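PDB 6RVB: NADH oxidase from Thermus thermophilus, which uses bound FAD and NADH to reduce coenzyme A disulfide, as a member of the class-III pyridine nucleotide-disulfide oxidoreductase family. Local coordinates for residues V323-A327 and A337-L341; G242-N246 and Y294-L298. All blocks are in the same frame, centred on the assembly; numbering follows the deposited sequence.

Overall arrangement
Along the chain, contact 2 (242-246 with 294-298) closes before contact 1 (323-327 with 337-341) opens, and helix 299-313 lies between them. Their centres are about 15 Å apart, yet they touch: the side chain of L296 packs on V323 and G325, and that of L298 meets the backbone of T326. Contact 2 belongs to the nucleotide-binding part of the fold, joining the short sheet strand 243-245 to the loop that leads into the helix. Contact 1 closes the edge of the antiparallel dimerisation sheet. Both border the bound NAD, through G242, I243, P297 and L298 on one side and A327 on the other, consistent with its lying near the junction of the nucleotide-binding and dimerisation parts.

Contact 1. Residues V323-A327 and A337-L341; sequences VVGTA and ATTGL
T326 overlaps T339: the two side chains lie side by side, pointing the same way, and join through their hydroxyls, with T339 OG1 donating to T326 OG1 at 2.8 Å. The T339 hydroxyl reaches across because it stands opposite its own backbone N (chi1 -164°), which also brings T339 OG1 within 3.5 Å of V324 CG1, the V324 and T339 side chains meeting at a slant. T326 OG1 takes part in two hydrogen bonds, that one within the chain and another across the dimer interface, to the backbone O of D421 of the second subunit.

The main chains run antiparallel, their end-to-end directions 163° apart. A327 and T338 form a hydrogen-bonded pair: A327 N reaches T338 O at 2.8 Å and is nearly straight at the hydrogen (169°), while T338 N returns to A327 O at 2.9 Å. Two CA-H...O contacts supplement this pair, T326 CA to T338 O at 3.4 Å and A337 CA to A327 O. Three residues before A327 and two after T338, where 323-327 is still loop, G340 N makes only a weak bond to V324 O, 3.0 Å long.

A327 and T338 share a face and both rest on Y159 of helix 159-170, with the bound NAD close to A327; V324, T326, A337 and T339 pack instead on helix 401-409. This is the open end of the 327-331/334-340 hairpin, at the edge of the dimerisation sheet, where the first strand begins and the second finishes. D421 OD2 of the second subunit also accepts bonds from V324 N and G325 N. The chemistry therefore implies a polar core of backbone bonds within the subunit, continued through one threonine hydroxyl and two loop amides into its dimer partner.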
# COMPACT_ATOMS: atom_id res chain seq x y z
N VAL A 323 -14.66 -8.06 -10.29
CA VAL A 323 -13.34 -7.50 -10.26
C VAL A 323 -13.38 -6.06 -10.80
O VAL A 323 -14.36 -5.55 -11.34
CB VAL A 323 -12.40 -8.34 -11.07
CG1 VAL A 323 -12.46 -9.72 -10.58
CG2 VAL A 323 -12.78 -8.28 -12.58
N VAL A 324 -12.26 -5.42 -10.64
CA VAL A 324 -12.14 -4.10 -11.11
C VAL A 324 -10.90 -3.96 -12.07
O VAL A 324 -10.69 -2.95 -12.76
CB VAL A 324 -12.16 -3.28 -9.87
CG1 VAL A 324 -10.95 -2.51 -9.72
CG2 VAL A 324 -13.31 -2.48 -9.86
N GLY A 325 -10.07 -5.02 -12.14
CA GLY A 325 -8.90 -5.04 -12.99
C GLY A 325 -7.55 -4.77 -12.35
O GLY A 325 -6.64 -4.42 -13.06
N THR A 326 -7.42 -4.92 -11.05
CA THR A 326 -6.13 -4.62 -10.40
C THR A 326 -5.04 -5.58 -10.79
O THR A 326 -5.29 -6.77 -10.76
CB THR A 326 -6.27 -4.62 -8.88
OG1 THR A 326 -7.44 -3.86 -8.51
CG2 THR A 326 -5.08 -4.12 -8.22
N ALA A 327 -3.88 -5.07 -11.22
CA ALA A 327 -2.73 -5.90 -11.58
C ALA A 327 -1.43 -5.28 -11.19
O ALA A 327 -1.26 -4.11 -11.34
CB ALA A 327 -2.72 -6.21 -13.01
N ALA A 337 1.79 -0.92 -11.20
CA ALA A 337 0.48 -1.41 -10.91
C ALA A 337 -0.66 -0.62 -11.55
O ALA A 337 -0.66 0.58 -11.53
CB ALA A 337 0.29 -1.55 -9.49
N THR A 338 -1.64 -1.30 -12.11
CA THR A 338 -2.76 -0.63 -12.73
C THR A 338 -4.02 -1.24 -12.16
O THR A 338 -3.97 -2.30 -11.56
CB THR A 338 -2.77 -0.80 -14.30
OG1 THR A 338 -2.69 -2.19 -14.75
CG2 THR A 338 -1.63 -0.04 -14.85
N THR A 339 -5.15 -0.58 -12.40
CA THR A 339 -6.43 -0.96 -11.88
C THR A 339 -7.48 -0.13 -12.62
O THR A 339 -7.23 1.06 -12.96
CB THR A 339 -6.51 -0.70 -10.36
OG1 THR A 339 -7.59 -1.43 -9.86
CG2 THR A 339 -6.71 0.83 -9.96
N GLY A 340 -8.66 -0.69 -12.85
CA GLY A 340 -9.66 0.10 -13.52
C GLY A 340 -9.38 0.19 -15.00
O GLY A 340 -8.66 -0.63 -15.52
N LEU A 341 -9.96 1.19 -15.66
CA LEU A 341 -9.66 1.56 -17.07
C LEU A 341 -8.54 2.60 -17.22
O LEU A 341 -8.37 3.52 -16.41
CB LEU A 341 -10.93 2.15 -17.72
CG LEU A 341 -12.34 1.61 -17.44
CD1 LEU A 341 -13.48 2.31 -18.10
CD2 LEU A 341 -12.40 0.17 -17.92

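Contact 2. Residues G242-N246 and Y294-L298. With NAD (nicotinamide-adenine-dinucleotide), chain F.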
# COMPACT_ATOMS: atom_id res chain seq x y z
N GLY A 242 0.24 -13.28 -25.69
CA GLY A 242 -1.12 -13.39 -25.24
C GLY A 242 -1.70 -14.78 -25.09
O GLY A 242 -1.19 -15.74 -25.59
N ILE A 243 -2.81 -14.87 -24.38
CA ILE A 243 -3.40 -16.16 -24.11
C ILE A 243 -4.84 -16.07 -24.49
O ILE A 243 -5.32 -15.02 -24.76
CB ILE A 243 -3.33 -16.49 -22.64
CG1 ILE A 243 -3.86 -15.33 -21.82
CG2 ILE A 243 -1.91 -16.67 -22.19
CD1 ILE A 243 -3.82 -15.55 -20.37
N ARG A 244 -5.51 -17.19 -24.61
CA ARG A 244 -6.93 -17.24 -24.92
C ARG A 244 -7.41 -18.40 -24.00
O ARG A 244 -6.66 -19.30 -23.60
CB ARG A 244 -7.13 -17.54 -26.40
CG ARG A 244 -6.84 -19.12 -26.87
CD ARG A 244 -7.60 -19.64 -28.21
NE ARG A 244 -7.15 -18.83 -29.39
CZ ARG A 244 -6.65 -19.29 -30.55
NH1 ARG A 244 -6.54 -20.60 -30.82
NH2 ARG A 244 -6.26 -18.41 -31.48
N PRO A 245 -8.65 -18.39 -23.62
CA PRO A 245 -9.14 -19.47 -22.75
C PRO A 245 -9.35 -20.81 -23.43
O PRO A 245 -9.65 -20.89 -24.62
CB PRO A 245 -10.47 -18.95 -22.31
CG PRO A 245 -10.90 -18.14 -23.43
CD PRO A 245 -9.70 -17.47 -24.01
N ASN A 246 -9.19 -21.86 -22.63
CA ASN A 246 -9.46 -23.24 -23.03
C ASN A 246 -10.90 -23.72 -22.98
O ASN A 246 -11.28 -24.57 -22.20
CB ASN A 246 -8.61 -24.12 -22.20
CG ASN A 246 -7.28 -24.17 -22.72
OD1 ASN A 246 -7.10 -24.17 -23.94
ND2 ASN A 246 -6.30 -24.17 -21.84
N TYR A 294 -16.31 -9.69 -18.35
CA TYR A 294 -14.98 -9.26 -18.67
C TYR A 294 -14.00 -10.44 -18.44
O TYR A 294 -14.33 -11.34 -17.73
CB TYR A 294 -14.69 -8.08 -17.77
CG TYR A 294 -13.43 -7.41 -18.08
CD1 TYR A 294 -13.31 -6.52 -19.15
CD2 TYR A 294 -12.33 -7.71 -17.36
CE1 TYR A 294 -12.08 -5.96 -19.48
CE2 TYR A 294 -11.13 -7.14 -17.65
CZ TYR A 294 -10.97 -6.27 -18.71
OH TYR A 294 -9.68 -5.77 -18.86
N TRP A 295 -12.84 -10.50 -19.07
CA TRP A 295 -12.01 -11.65 -18.85
C TRP A 295 -10.80 -11.19 -18.18
O TRP A 295 -10.07 -10.46 -18.74
CB TRP A 295 -11.65 -12.35 -20.17
CG TRP A 295 -10.84 -13.62 -20.02
CD1 TRP A 295 -11.06 -14.59 -19.12
CD2 TRP A 295 -9.71 -14.07 -20.80
NE1 TRP A 295 -10.14 -15.57 -19.23
CE2 TRP A 295 -9.30 -15.30 -20.27
CE3 TRP A 295 -8.99 -13.55 -21.88
CZ2 TRP A 295 -8.25 -15.98 -20.75
CZ3 TRP A 295 -7.96 -14.25 -22.31
CH2 TRP A 295 -7.58 -15.42 -21.74
N LEU A 296 -10.55 -11.59 -16.96
CA LEU A 296 -9.41 -11.12 -16.23
C LEU A 296 -8.58 -12.33 -15.65
O LEU A 296 -8.65 -12.65 -14.49
CB LEU A 296 -9.89 -10.12 -15.18
CG LEU A 296 -8.89 -9.60 -14.18
CD1 LEU A 296 -8.12 -8.61 -14.95
CD2 LEU A 296 -9.61 -8.93 -13.15
N PRO A 297 -7.78 -12.99 -16.50
CA PRO A 297 -7.00 -14.15 -16.12
C PRO A 297 -5.86 -13.92 -15.20
O PRO A 297 -4.74 -14.20 -15.57
CB PRO A 297 -6.43 -14.61 -17.43
CG PRO A 297 -7.20 -14.01 -18.44
CD PRO A 297 -7.69 -12.73 -17.93
N LEU A 298 -6.13 -13.48 -14.00
CA LEU A 298 -5.10 -13.39 -12.96
C LEU A 298 -5.29 -14.47 -11.96
O LEU A 298 -6.36 -15.01 -11.86
CB LEU A 298 -5.17 -12.05 -12.25
CG LEU A 298 -5.07 -10.92 -13.26
CD1 LEU A 298 -5.61 -9.75 -12.69
CD2 LEU A 298 -3.68 -10.66 -13.69
PA NAD F . -0.46 -9.69 -23.26
O1A NAD F . -0.45 -9.03 -21.90
O2A NAD F . -1.67 -9.75 -24.03
O5B NAD F . 0.65 -9.00 -24.24
C5B NAD F . 0.66 -7.68 -24.90
C4B NAD F . 0.88 -7.78 -26.45
O4B NAD F . 1.21 -6.85 -27.53
C3B NAD F . 2.02 -8.66 -26.45
O3B NAD F . 1.43 -9.77 -25.91
C2B NAD F . 2.20 -8.80 -27.93
O2B NAD F . 1.81 -9.91 -28.73
C1B NAD F . 1.30 -7.85 -28.55
N9A NAD F . 2.31 -8.18 -29.63
C8A NAD F . 3.67 -7.78 -29.80
N7A NAD F . 4.32 -8.30 -30.90
C5A NAD F . 3.39 -9.07 -31.43
C6A NAD F . 3.55 -9.80 -32.53
N6A NAD F . 4.71 -9.66 -33.03
N1A NAD F . 2.53 -10.59 -32.98
C2A NAD F . 1.37 -10.57 -32.20
N3A NAD F . 1.19 -9.84 -31.02
C4A NAD F . 2.19 -9.08 -30.67
O3 NAD F . -0.10 -11.19 -23.02
PN NAD F . 0.91 -11.92 -21.99
O1N NAD F . 1.15 -13.24 -22.75
O2N NAD F . 2.07 -11.11 -21.58
O5D NAD F . -0.01 -11.96 -20.70
C5D NAD F . -0.15 -13.15 -19.96
C4D NAD F . -1.28 -13.18 -18.92
O4D NAD F . -1.05 -14.08 -17.81
C3D NAD F . -1.45 -11.78 -18.40
O3D NAD F . -2.33 -10.92 -19.15
C2D NAD F . -1.98 -12.14 -17.04
O2D NAD F . -3.29 -12.56 -17.19
C1D NAD F . -1.21 -13.36 -16.63
N1N NAD F . 0.03 -12.73 -16.13
C2N NAD F . -0.07 -11.80 -15.10
C3N NAD F . 1.04 -11.12 -14.55
C7N NAD F . 0.90 -10.10 -13.41
O7N NAD F . -0.33 -9.52 -13.05
N7N NAD F . 1.99 -9.73 -12.74
C4N NAD F . 2.31 -11.41 -15.07
C5N NAD F . 2.42 -12.32 -16.11
C6N NAD F . 1.28 -12.96 -16.63
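W295 fills the hollow between strand 243-245 and its own loop, its indole sandwiched by two prolines. On one face lies P245, whose CD stands 4.0 Å from the centroid of the six-membered ring and 22° off its normal, a CH-pi contact set toward the rim; P297 CG covers the opposite face. Chi1 of W295, -177°, swings the indole out to the strand, and I243 O meets its edge at CZ3, 3.7 Å away. W295 NE1 is hydrogen-bonded to D281 O. I243 is the matching bump: its CG1 touches W295 CH2 at 3.7 Å, and the extended chain carries CD1 on to P297 CB, 4.0 Å off, and to NAD C4D. P297, centre of an inverse gamma turn, offers its carbonyl to both dinucleotides: NAD O2D donates to P297 O at 2.7 Å, FAD O3' is bonded weakly to the same oxygen, and G242 N gives a weak bond to NAD O1N. With only an alanine here instead of W295, P245 and P297 would probably face a gap and D281 O lose its partner. Strand 243-245 pairs antiparallel with 115-117, whose A115 also touches I243 and W295, and L298 occupies the N-cap position of helix 299-313.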